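Local coordinates for AztD protein (Citrobacter koseri, PDB 6CMK) that acts as a periplasmic zinc chaperone, binding zinc ions and handing one directly to the solute-binding protein AztC of the AztABCD transport system, at residues 68-73 against 77-82; 87-92 against 136-141. All coordinates share one frame; numbering follows the deposited sequence.

Contact 1. Residues 68-73 against 77-82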
ATOM      1  N   ALA B  68       4.970  20.495 -21.037  1.00 19.18           N
ATOM      2  CA  ALA B  68       4.726  20.112 -19.657  1.00 18.61           C
ATOM      3  C   ALA B  68       5.847  19.260 -19.084  1.00 17.73           C
ATOM      4  O   ALA B  68       6.511  18.504 -19.799  1.00 21.07           O
ATOM      5  CB  ALA B  68       3.414  19.321 -19.525  1.00 21.27           C
ATOM      6  N   ASN B  69       6.035  19.400 -17.772  1.00 16.95           N
ATOM      7  CA  ASN B  69       6.680  18.408 -16.931  1.00 18.50           C
ATOM      8  C   ASN B  69       5.579  17.595 -16.256  1.00 20.11           C
ATOM      9  O   ASN B  69       4.487  18.103 -16.002  1.00 19.47           O
ATOM     10  CB  ASN B  69       7.585  19.070 -15.880  1.00 26.09           C
ATOM     11  CG  ASN B  69       8.758  19.839 -16.494  1.00 48.50           C
ATOM     12  OD1 ASN B  69       9.264  20.789 -15.891  1.00 51.53           O
ATOM     13  ND2 ASN B  69       9.192  19.438 -17.687  1.00 49.87           N
ATOM     14  N   LEU B  70       5.847  16.322 -15.988  1.00 14.63           N
ATOM     15  CA  LEU B  70       4.798  15.419 -15.534  1.00 16.67           C
ATOM     16  C   LEU B  70       5.113  14.844 -14.165  1.00 17.95           C
ATOM     17  O   LEU B  70       6.262  14.492 -13.871  1.00 16.51           O
ATOM     18  CB  LEU B  70       4.585  14.263 -16.531  1.00 18.33           C
ATOM     19  CG  LEU B  70       4.111  14.663 -17.930  1.00 15.33           C
ATOM     20  CD1 LEU B  70       4.055  13.464 -18.852  1.00 16.52           C
ATOM     21  CD2 LEU B  70       2.751  15.315 -17.868  1.00 18.37           C
ATOM     22  N   SER B  71       4.070  14.733 -13.340  1.00 15.98           N
ATOM     23  CA  SER B  71       4.148  14.067 -12.051  1.00 16.40           C
ATOM     24  C   SER B  71       2.910  13.204 -11.862  1.00 17.50           C
ATOM     25  O   SER B  71       1.808  13.574 -12.278  1.00 15.60           O
ATOM     26  CB  SER B  71       4.248  15.063 -10.887  1.00 19.36           C
ATOM     27  OG  SER B  71       5.464  15.785 -10.905  1.00 22.22           O
ATOM     28  N   ARG B  72       3.093  12.063 -11.207  1.00 16.10           N
ATOM     29  CA  ARG B  72       1.981  11.202 -10.841  1.00 11.38           C
ATOM     30  C   ARG B  72       1.727  11.291  -9.346  1.00 12.80           C
ATOM     31  O   ARG B  72       2.625  11.588  -8.560  1.00 16.43           O
ATOM     32  CB  ARG B  72       2.241   9.736 -11.214  1.00 12.69           C
ATOM     33  CG  ARG B  72       3.472   9.119 -10.567  1.00 16.97           C
ATOM     34  CD  ARG B  72       3.427   7.593 -10.600  1.00 16.63           C
ATOM     35  NE  ARG B  72       2.505   7.045  -9.601  1.00 15.45           N
ATOM     36  CZ  ARG B  72       2.223   5.750  -9.484  1.00 14.31           C
ATOM     37  NH1 ARG B  72       2.777   4.865 -10.303  1.00 16.16           N
ATOM     38  NH2 ARG B  72       1.393   5.329  -8.542  1.00 12.18           N
ATOM     39  N   SER B  73       0.486  11.009  -8.968  1.00 14.85           N
ATOM     40  CA  SER B  73       0.144  10.858  -7.565  1.00 13.41           C
ATOM     41  C   SER B  73       0.591   9.491  -7.066  1.00 15.99           C
ATOM     42  O   SER B  73       0.822   8.565  -7.846  1.00 15.42           O
ATOM     43  CB  SER B  73      -1.357  10.996  -7.350  1.00 14.61           C
ATOM     44  OG  SER B  73      -2.027   9.887  -7.920  1.00 13.95           O
ATOM     45  N   ALA B  77      -3.921   7.691  -9.517  1.00 14.01           N
ATOM     46  CA  ALA B  77      -5.181   8.034 -10.154  1.00 16.92           C
ATOM     47  C   ALA B  77      -5.111   9.364 -10.895  1.00 14.04           C
ATOM     48  O   ALA B  77      -5.950   9.612 -11.765  1.00 16.18           O
ATOM     49  CB  ALA B  77      -6.311   8.076  -9.122  1.00 17.36           C
ATOM     50  N   THR B  78      -4.135  10.220 -10.584  1.00 15.73           N
ATOM     51  CA  THR B  78      -4.024  11.516 -11.242  1.00 14.61           C
ATOM     52  C   THR B  78      -2.604  11.747 -11.724  1.00 14.05           C
ATOM     53  O   THR B  78      -1.638  11.304 -11.094  1.00 15.05           O
ATOM     54  CB  THR B  78      -4.444  12.661 -10.314  1.00 17.76           C
ATOM     55  OG1 THR B  78      -3.628  12.669  -9.141  1.00 20.39           O
ATOM     56  CG2 THR B  78      -5.906  12.514  -9.923  1.00 22.93           C
ATOM     57  N   ILE B  79      -2.517  12.416 -12.876  1.00 14.20           N
ATOM     58  CA  ILE B  79      -1.290  12.889 -13.499  1.00 16.14           C
ATOM     59  C   ILE B  79      -1.394  14.403 -13.559  1.00 14.52           C
ATOM     60  O   ILE B  79      -2.421  14.933 -13.988  1.00 16.20           O
ATOM     61  CB  ILE B  79      -1.119  12.333 -14.928  1.00 16.98           C
ATOM     62  CG1 ILE B  79      -1.258  10.811 -14.972  1.00 19.79           C
ATOM     63  CG2 ILE B  79       0.197  12.803 -15.536  1.00 19.94           C
ATOM     64  CD1 ILE B  79      -0.231  10.095 -14.181  1.00 17.77           C
ATOM     65  N   PHE B  80      -0.348  15.094 -13.136  1.00 15.40           N
ATOM     66  CA  PHE B  80      -0.312  16.548 -13.206  1.00 16.91           C
ATOM     67  C   PHE B  80       0.719  16.986 -14.234  1.00 15.12           C
ATOM     68  O   PHE B  80       1.818  16.432 -14.305  1.00 17.25           O
ATOM     69  CB  PHE B  80      -0.022  17.147 -11.830  1.00 16.74           C
ATOM     70  CG  PHE B  80      -1.160  16.964 -10.864  1.00 19.58           C
ATOM     71  CD1 PHE B  80      -1.322  15.773 -10.192  1.00 24.39           C
ATOM     72  CD2 PHE B  80      -2.085  17.970 -10.661  1.00 28.64           C
ATOM     73  CE1 PHE B  80      -2.384  15.594  -9.312  1.00 24.05           C
ATOM     74  CE2 PHE B  80      -3.146  17.797  -9.787  1.00 32.71           C
ATOM     75  CZ  PHE B  80      -3.290  16.603  -9.113  1.00 27.31           C
ATOM     76  N   ALA B  81       0.332  17.963 -15.047  1.00 17.37           N
ATOM     77  CA  ALA B  81       1.137  18.448 -16.162  1.00 17.30           C
ATOM     78  C   ALA B  81       1.473  19.908 -15.870  1.00 16.30           C
ATOM     79  O   ALA B  81       0.635  20.801 -16.054  1.00 17.58           O
ATOM     80  CB  ALA B  81       0.393  18.279 -17.483  1.00 20.70           C
ATOM     81  N   ILE B  82       2.690  20.135 -15.392  1.00 16.63           N
ATOM     82  CA  ILE B  82       3.137  21.451 -14.961  1.00 17.50           C
ATOM     83  C   ILE B  82       3.715  22.165 -16.177  1.00 21.34           C
ATOM     84  O   ILE B  82       4.668  21.679 -16.799  1.00 19.12           O
ATOM     85  CB  ILE B  82       4.175  21.342 -13.829  1.00 18.23           C
ATOM     86  CG1 ILE B  82       3.547  20.828 -12.526  1.00 20.29           C
ATOM     87  CG2 ILE B  82       4.791  22.709 -13.543  1.00 21.46           C
ATOM     88  CD1 ILE B  82       3.235  19.336 -12.458  1.00 18.65           C
TER
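Leu-70 and Ala-81 face each other in an antiparallel beta hairpin, the first two strands of a beta-propeller blade. Ala-81 offers a mere methyl group, and two neighbours lean in over it: Ala-68 CB lies 3.8 Å from Ala-81 CB, and Leu-70 CD2 approaches the same Ala-81 CB to 3.8 Å. With CG swung opposite its carbonyl carbon (chi1 -63°), Leu-70 sends this one branch across to the partner strand while CD1 stays clear of it. Two residues on, at the next pair on this face, Ile-79 CD1 packs against the foot of Arg-72, 3.9 Å from its CB. A bend at chi3 (-76°) turns the guanidinium toward the carbonyl of the next residue, where NE hydrogen-bonds Ser-73 O at 2.9 Å, and NH1 reaches Ala-397 O. Val-396 and Val-398 of strand 392-403, in the adjoining blade, cover this face.

The other face is uneven. Small Ser-71 leaves a dip flanked by Phe-80 and Ile-82, and Phe-127 of strand 124-130, from the next blade, packs against all three.

Holding the relief in place is a regular ladder. Asn-69 with Ile-82 and Ser-71 with Phe-80 each exchange two backbone hydrogen bonds; the one from Phe-80 N to Ser-71 O is nearly straight (172°). Toward the turn, Ser-73 N adds a fifth, 3.0 Å from Thr-78 O. There the hydroxyls of Ser-73 and Thr-78 both hydrogen-bond Glu-149 OE2, with Ser-73 CB just 3.3 Å from Thr-78 OG1.

Contact 2. Residues 87-92 against 136-141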
ATOM      1  N   GLY B  87       1.996  29.216 -17.291  1.00 23.97           N
ATOM      2  CA  GLY B  87       1.351  29.684 -16.077  1.00 23.36           C
ATOM      3  C   GLY B  87       0.223  28.809 -15.577  1.00 21.12           C
ATOM      4  O   GLY B  87      -0.704  29.314 -14.933  1.00 23.76           O
ATOM      5  N   VAL B  88       0.273  27.505 -15.837  1.00 19.57           N
ATOM      6  CA  VAL B  88      -0.856  26.641 -15.517  1.00 22.38           C
ATOM      7  C   VAL B  88      -0.347  25.248 -15.203  1.00 23.37           C
ATOM      8  O   VAL B  88       0.690  24.815 -15.711  1.00 18.38           O
ATOM      9  CB  VAL B  88      -1.873  26.597 -16.680  1.00 24.80           C
ATOM     10  CG1 VAL B  88      -1.252  25.933 -17.904  1.00 32.61           C
ATOM     11  CG2 VAL B  88      -3.153  25.891 -16.261  1.00 36.85           C
ATOM     12  N   VAL B  89      -1.098  24.542 -14.368  1.00 18.21           N
ATOM     13  CA  VAL B  89      -0.916  23.113 -14.148  1.00 17.53           C
ATOM     14  C   VAL B  89      -2.234  22.451 -14.519  1.00 20.21           C
ATOM     15  O   VAL B  89      -3.290  22.830 -13.998  1.00 21.65           O
ATOM     16  CB  VAL B  89      -0.522  22.794 -12.696  1.00 16.20           C
ATOM     17  CG1 VAL B  89      -0.235  21.307 -12.532  1.00 19.39           C
ATOM     18  CG2 VAL B  89       0.675  23.634 -12.270  1.00 20.03           C
ATOM     19  N   SER B  90      -2.179  21.499 -15.444  1.00 18.03           N
ATOM     20  CA  SER B  90      -3.346  20.738 -15.862  1.00 18.07           C
ATOM     21  C   SER B  90      -3.354  19.410 -15.132  1.00 17.86           C
ATOM     22  O   SER B  90      -2.324  18.941 -14.647  1.00 20.98           O
ATOM     23  CB  SER B  90      -3.348  20.485 -17.371  1.00 22.88           C
ATOM     24  OG  SER B  90      -3.386  21.693 -18.096  1.00 23.21           O
ATOM     25  N   THR B  91      -4.533  18.801 -15.069  1.00 17.64           N
ATOM     26  CA  THR B  91      -4.725  17.582 -14.300  1.00 16.10           C
ATOM     27  C   THR B  91      -5.434  16.547 -15.152  1.00 15.72           C
ATOM     28  O   THR B  91      -6.438  16.845 -15.804  1.00 15.63           O
ATOM     29  CB  THR B  91      -5.517  17.877 -13.033  1.00 25.83           C
ATOM     30  OG1 THR B  91      -6.882  18.135 -13.367  1.00 46.13           O
ATOM     31  CG2 THR B  91      -4.936  19.097 -12.364  1.00 24.38           C
ATOM     32  N   ILE B  92      -4.913  15.326 -15.124  1.00 20.86           N
ATOM     33  CA  ILE B  92      -5.405  14.211 -15.918  1.00 17.51           C
ATOM     34  C   ILE B  92      -5.829  13.102 -14.964  1.00 18.55           C
ATOM     35  O   ILE B  92      -5.078  12.744 -14.047  1.00 17.79           O
ATOM     36  CB  ILE B  92      -4.319  13.706 -16.889  1.00 17.76           C
ATOM     37  CG1 ILE B  92      -4.013  14.762 -17.953  1.00 21.11           C
ATOM     38  CG2 ILE B  92      -4.732  12.390 -17.554  1.00 21.12           C
ATOM     39  CD1 ILE B  92      -2.709  14.507 -18.713  1.00 23.69           C
ATOM     40  N   GLN B 136       1.518  22.548  -4.859  1.00 16.48           N
ATOM     41  CA  GLN B 136       2.066  23.053  -6.110  1.00 14.80           C
ATOM     42  C   GLN B 136       2.756  24.385  -5.838  1.00 16.12           C
ATOM     43  O   GLN B 136       2.126  25.320  -5.326  1.00 19.48           O
ATOM     44  CB  GLN B 136       0.968  23.205  -7.167  1.00 16.20           C
ATOM     45  CG  GLN B 136       1.443  23.830  -8.477  1.00 16.87           C
ATOM     46  CD  GLN B 136       2.424  22.926  -9.191  1.00 15.67           C
ATOM     47  OE1 GLN B 136       2.103  21.778  -9.503  1.00 17.85           O
ATOM     48  NE2 GLN B 136       3.621  23.426  -9.444  1.00 17.78           N
ATOM     49  N   TRP B 137       4.041  24.461  -6.167  1.00 15.49           N
ATOM     50  CA  TRP B 137       4.816  25.689  -6.042  1.00 19.72           C
ATOM     51  C   TRP B 137       4.678  26.547  -7.292  1.00 16.98           C
ATOM     52  O   TRP B 137       4.572  26.038  -8.413  1.00 17.57           O
ATOM     53  CB  TRP B 137       6.290  25.368  -5.809  1.00 21.96           C
ATOM     54  CG  TRP B 137       7.089  26.537  -5.336  1.00 20.31           C
ATOM     55  CD1 TRP B 137       7.749  27.458  -6.101  1.00 20.30           C
ATOM     56  CD2 TRP B 137       7.316  26.904  -3.977  1.00 17.21           C
ATOM     57  NE1 TRP B 137       8.371  28.386  -5.290  1.00 21.75           N
ATOM     58  CE2 TRP B 137       8.117  28.063  -3.981  1.00 18.15           C
ATOM     59  CE3 TRP B 137       6.913  26.364  -2.749  1.00 19.69           C
ATOM     60  CZ2 TRP B 137       8.528  28.686  -2.809  1.00 21.84           C
ATOM     61  CZ3 TRP B 137       7.320  26.994  -1.581  1.00 22.38           C
ATOM     62  CH2 TRP B 137       8.126  28.138  -1.624  1.00 20.54           C
ATOM     63  N   PHE B 138       4.692  27.866  -7.091  1.00 17.91           N
ATOM     64  CA  PHE B 138       4.709  28.826  -8.192  1.00 22.19           C
ATOM     65  C   PHE B 138       5.876  29.777  -7.964  1.00 26.60           C
ATOM     66  O   PHE B 138       5.862  30.560  -7.009  1.00 21.07           O
ATOM     67  CB  PHE B 138       3.385  29.597  -8.297  1.00 22.52           C
ATOM     68  CG  PHE B 138       2.241  28.757  -8.784  1.00 20.67           C
ATOM     69  CD1 PHE B 138       1.510  27.992  -7.894  1.00 20.47           C
ATOM     70  CD2 PHE B 138       1.906  28.722 -10.127  1.00 19.86           C
ATOM     71  CE1 PHE B 138       0.462  27.206  -8.331  1.00 19.06           C
ATOM     72  CE2 PHE B 138       0.857  27.946 -10.574  1.00 21.73           C
ATOM     73  CZ  PHE B 138       0.133  27.180  -9.669  1.00 23.51           C
ATOM     74  N   ASP B 139       6.877  29.705  -8.843  1.00 19.15           N
ATOM     75  CA  ASP B 139       8.097  30.489  -8.692  1.00 19.67           C
ATOM     76  C   ASP B 139       7.847  31.991  -8.741  1.00 29.57           C
ATOM     77  O   ASP B 139       8.662  32.756  -8.211  1.00 28.90           O
ATOM     78  CB  ASP B 139       9.098  30.117  -9.783  1.00 26.02           C
ATOM     79  CG  ASP B 139       9.692  28.730  -9.600  1.00 33.12           C
ATOM     80  OD1 ASP B 139       9.441  28.076  -8.563  1.00 23.66           O
ATOM     81  OD2 ASP B 139      10.422  28.291 -10.512  1.00 33.10           O
ATOM     82  N   GLY B 140       6.763  32.436  -9.377  1.00 23.64           N
ATOM     83  CA  GLY B 140       6.478  33.853  -9.511  1.00 25.68           C
ATOM     84  C   GLY B 140       5.391  34.373  -8.599  1.00 29.96           C
ATOM     85  O   GLY B 140       4.995  35.538  -8.737  1.00 30.61           O
ATOM     86  N   GLU B 141       4.899  33.563  -7.670  1.00 22.40           N
ATOM     87  CA  GLU B 141       3.843  33.953  -6.754  1.00 25.22           C
ATOM     88  C   GLU B 141       4.406  33.971  -5.342  1.00 25.17           C
ATOM     89  O   GLU B 141       5.429  33.350  -5.054  1.00 32.05           O
ATOM     90  CB  GLU B 141       2.644  32.998  -6.839  1.00 26.94           C
ATOM     91  CG  GLU B 141       2.009  32.875  -8.225  1.00 26.43           C
ATOM     92  CD  GLU B 141       1.249  34.106  -8.652  1.00 36.09           C
ATOM     93  OE1 GLU B 141       0.805  34.870  -7.767  1.00 42.50           O
ATOM     94  OE2 GLU B 141       1.098  34.308  -9.875  1.00 28.02           O
TER
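Val-89 sets one methyl on the face of the Gln-136 amide. Its CG2 sits almost directly above the amide carbon, 3.6 Å from Gln-136 CD, and is as near to the oxygen, 3.6 Å from OE1, while NE2 is a little further off. The second methyl, CG1, touches only the oxygen side, 3.9 Å from Gln-136 OE1. Phe-138 joins from the same strand as the glutamine: its CZ comes within 4.4 Å of Val-89 CG2, a looser, oblique approach.

Two bonds to the amide nitrogen fix how the glutamine plane is turned. The chain bends at chi2 (66°), folding NE2 back to Trp-137 O, 3.0 Å away in a nearly straight bond (168°) that lies close to the amide plane. The same NE2 also hydrogen-bonds Gly-125 O, just ahead of the zinc ligand His-126. Around this core, Pro-124 touches Val-89, Gln-136 and Phe-138, Leu-119 packs on the last two and holds Val-89 within its own blade by backbone bonds, and Ile-82 lies against Val-89 and Gln-136.

Phe-138 opens a type I turn that ends at Glu-141, where Asp-139 OD2 accepts a hydrogen bond from ND1 of His-169, making it a second-shell partner of zinc site 1.

The chemistry is therefore one-sided: the amide nitrogen gives hydrogen bonds to two carbonyl oxygens, Trp-137 O and Gly-125 O, whereas OE1, buried against valine methyls, has no hydrogen-bonding partner in the model, which probably carries some desolvation cost at an otherwise apolar interface between blades.

How the contacts relate
Along the chain contact 1 closes before contact 2 opens, and their centres are 11 Å apart. Strands 78-83 and 88-100 adjoin in one blade, so the second strand of the hairpin is also the antiparallel neighbour of the strand carrying Val-89: Ile-79 O lies 2.8 Å from Ile-92 N and Ala-81 N 2.9 Å from Ser-90 O, both probable hydrogen bonds. Contact 1 thus builds the blade from within, while contact 2 joins it to the following blade through strand 133-138. Ile-82 links the two, with CG1 3.5 Å from Gln-136 OE1. Both lie near zinc site 1, whose ligand His-126 lies between the two segments of contact 2, with His-169 and His-216 further along the chain.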